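Local coordinates for protein staphylococcal enterotoxin-like toxin (Staphylococcus aureus, PDB 4DXF) that binds carbohydrate as a superantigen-like protein, with an OB-fold domain joined to a beta-grasp domain, and probably recognises host glycans, at residues K147-K152 with I199-K204. Sequence-based numbering, arbitrary orientation.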
loop_
_atom_site.group_PDB
_atom_site.type_symbol
_atom_site.label_atom_id
_atom_site.label_comp_id
_atom_site.label_asym_id
_atom_site.label_seq_id
_atom_site.Cartn_x
_atom_site.Cartn_y
_atom_site.Cartn_z
ATOM N N LYS A 147 0.620 4.557 -8.035
ATOM C CA LYS A 147 1.548 4.348 -9.076
ATOM C C LYS A 147 0.851 4.267 -10.403
ATOM O O LYS A 147 1.310 4.936 -11.355
ATOM C CB LYS A 147 2.382 3.060 -8.850
ATOM C CG LYS A 147 3.422 2.858 -9.921
ATOM C CD LYS A 147 4.328 1.628 -9.647
ATOM C CE LYS A 147 5.532 2.047 -8.795
ATOM N NZ LYS A 147 6.428 0.892 -8.505
ATOM N N GLN A 148 -0.179 3.444 -10.511
ATOM C CA GLN A 148 -0.963 3.340 -11.742
ATOM C C GLN A 148 -1.514 4.707 -12.193
ATOM O O GLN A 148 -1.514 5.044 -13.412
ATOM C CB GLN A 148 -2.107 2.389 -11.548
ATOM C CG GLN A 148 -2.963 2.236 -12.831
ATOM C CD GLN A 148 -4.284 1.530 -12.548
ATOM O OE1 GLN A 148 -4.337 0.603 -11.738
ATOM N NE2 GLN A 148 -5.363 1.960 -13.220
ATOM N N LEU A 149 -1.949 5.500 -11.236
ATOM C CA LEU A 149 -2.588 6.794 -11.593
ATOM C C LEU A 149 -1.576 7.784 -12.058
ATOM O O LEU A 149 -1.908 8.655 -12.934
ATOM C CB LEU A 149 -3.378 7.354 -10.375
ATOM C CG LEU A 149 -4.655 6.604 -9.958
ATOM C CD1 LEU A 149 -5.131 7.124 -8.639
ATOM C CD2 LEU A 149 -5.791 6.635 -11.010
ATOM N N ILE A 150 -0.380 7.737 -11.458
ATOM C CA ILE A 150 0.768 8.483 -11.948
ATOM C C ILE A 150 1.093 8.101 -13.384
ATOM O O ILE A 150 1.213 8.983 -14.261
ATOM C CB ILE A 150 2.013 8.347 -11.023
ATOM C CG1 ILE A 150 1.656 8.902 -9.635
ATOM C CG2 ILE A 150 3.294 8.940 -11.690
ATOM C CD1 ILE A 150 2.743 8.636 -8.540
ATOM N N GLU A 151 1.224 6.805 -13.640
ATOM C CA GLU A 151 1.673 6.308 -14.927
ATOM C C GLU A 151 0.639 6.512 -16.025
ATOM O O GLU A 151 1.034 6.828 -17.177
ATOM C CB GLU A 151 2.036 4.807 -14.798
ATOM C CG GLU A 151 3.411 4.544 -14.123
ATOM C CD GLU A 151 3.673 3.021 -13.850
ATOM O OE1 GLU A 151 2.841 2.161 -14.233
ATOM O OE2 GLU A 151 4.702 2.697 -13.242
ATOM N N LYS A 152 -0.655 6.327 -15.711
ATOM C CA LYS A 152 -1.687 6.285 -16.741
ATOM C C LYS A 152 -2.536 7.560 -16.785
ATOM O O LYS A 152 -3.144 7.830 -17.812
ATOM C CB LYS A 152 -2.567 5.063 -16.611
ATOM C CG LYS A 152 -1.757 3.724 -16.663
ATOM C CD LYS A 152 -2.697 2.479 -16.567
ATOM C CE LYS A 152 -3.686 2.378 -17.738
ATOM N NZ LYS A 152 -4.899 1.492 -17.447
ATOM N N ILE A 199 -13.657 0.347 -7.074
ATOM C CA ILE A 199 -12.733 1.339 -6.586
ATOM C C ILE A 199 -13.135 2.619 -7.342
ATOM O O ILE A 199 -13.319 2.542 -8.562
ATOM C CB ILE A 199 -11.308 0.923 -6.903
ATOM C CG1 ILE A 199 -10.969 -0.358 -6.150
ATOM C CG2 ILE A 199 -10.319 2.047 -6.510
ATOM C CD1 ILE A 199 -9.657 -0.889 -6.473
ATOM N N GLU A 200 -13.280 3.711 -6.607
ATOM C CA GLU A 200 -13.656 5.040 -7.168
ATOM C C GLU A 200 -12.529 6.053 -6.941
ATOM O O GLU A 200 -12.011 6.203 -5.828
ATOM C CB GLU A 200 -15.009 5.504 -6.603
ATOM C CG GLU A 200 -16.297 4.812 -7.224
ATOM C CD GLU A 200 -17.563 4.896 -6.308
ATOM O OE1 GLU A 200 -17.524 5.541 -5.213
ATOM O OE2 GLU A 200 -18.608 4.301 -6.690
ATOM N N VAL A 201 -12.076 6.734 -8.001
ATOM C CA VAL A 201 -10.892 7.594 -7.838
ATOM C C VAL A 201 -11.371 8.973 -8.331
ATOM O O VAL A 201 -12.011 9.024 -9.384
ATOM C CB VAL A 201 -9.719 7.129 -8.711
ATOM C CG1 VAL A 201 -8.541 8.095 -8.645
ATOM C CG2 VAL A 201 -9.188 5.750 -8.201
ATOM N N ASN A 202 -11.092 10.022 -7.559
ATOM C CA ASN A 202 -11.478 11.353 -8.008
ATOM C C ASN A 202 -10.267 12.254 -7.883
ATOM O O ASN A 202 -9.619 12.312 -6.837
ATOM C CB ASN A 202 -12.720 11.841 -7.259
ATOM C CG ASN A 202 -13.272 13.104 -7.870
ATOM O OD1 ASN A 202 -13.632 13.131 -9.044
ATOM N ND2 ASN A 202 -13.238 14.163 -7.121
ATOM N N ILE A 203 -9.869 12.932 -8.967
ATOM C CA ILE A 203 -8.561 13.619 -8.900
ATOM C C ILE A 203 -8.848 15.044 -9.301
ATOM O O ILE A 203 -9.585 15.235 -10.265
ATOM C CB ILE A 203 -7.587 12.995 -9.906
ATOM C CG1 ILE A 203 -7.133 11.587 -9.461
ATOM C CG2 ILE A 203 -6.301 13.815 -10.134
ATOM C CD1 ILE A 203 -6.439 10.962 -10.658
ATOM N N LYS A 204 -8.235 15.990 -8.586
ATOM C CA LYS A 204 -8.437 17.411 -8.956
ATOM C C LYS A 204 -7.294 18.310 -8.546
ATOM O O LYS A 204 -6.300 17.850 -7.926
ATOM C CB LYS A 204 -9.803 17.933 -8.468
ATOM C CG LYS A 204 -9.975 18.132 -6.989
ATOM C CD LYS A 204 -11.426 18.495 -6.731
ATOM C CE LYS A 204 -12.297 17.242 -6.557
ATOM N NZ LYS A 204 -11.820 16.325 -5.416
ATOM O OXT LYS A 204 -7.322 19.522 -8.885
#
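Leu149 and Val201 meet tip to tip, and their contact is a small example of how a beta-grasp domain seats its helix on its sheet through aliphatic side chains. The meeting is entirely apolar. CD1 of Leu149 lies 3.5 Å from CG1 of Val201, and the other methyl of Leu149, CD2, stands 3.9 Å from the same CG1 of Val201, so the forked end of the leucine straddles one branch of the valine. With CG1 anti to the backbone N (chi1 174°), Val201 directs that branch at the helix. A looser touch follows one strand repeat further on, where CD1 of Ile203 lies 4.4 Å from Leu149 CD2. No hydrogen bond crosses the gap, and the CA atoms of Leu149 and Val201 remain 9.1 Å apart, a spacing bridged by side chains alone. All three residues are buried. Polar groups are engaged to the flanks: NE2 of Gln148 is hydrogen-bonded to OG of Ser127, while Glu200, on the strand face away from the helix, forms a salt bridge with Lys167. Helix 138-153 thus packs on the five-stranded mixed sheet at its central strand, 196-203, which runs between strands 107-116 and 162-168; Ile113 of the former touches both Leu149 and Val201, and Ile164 of the latter adjoins Val201.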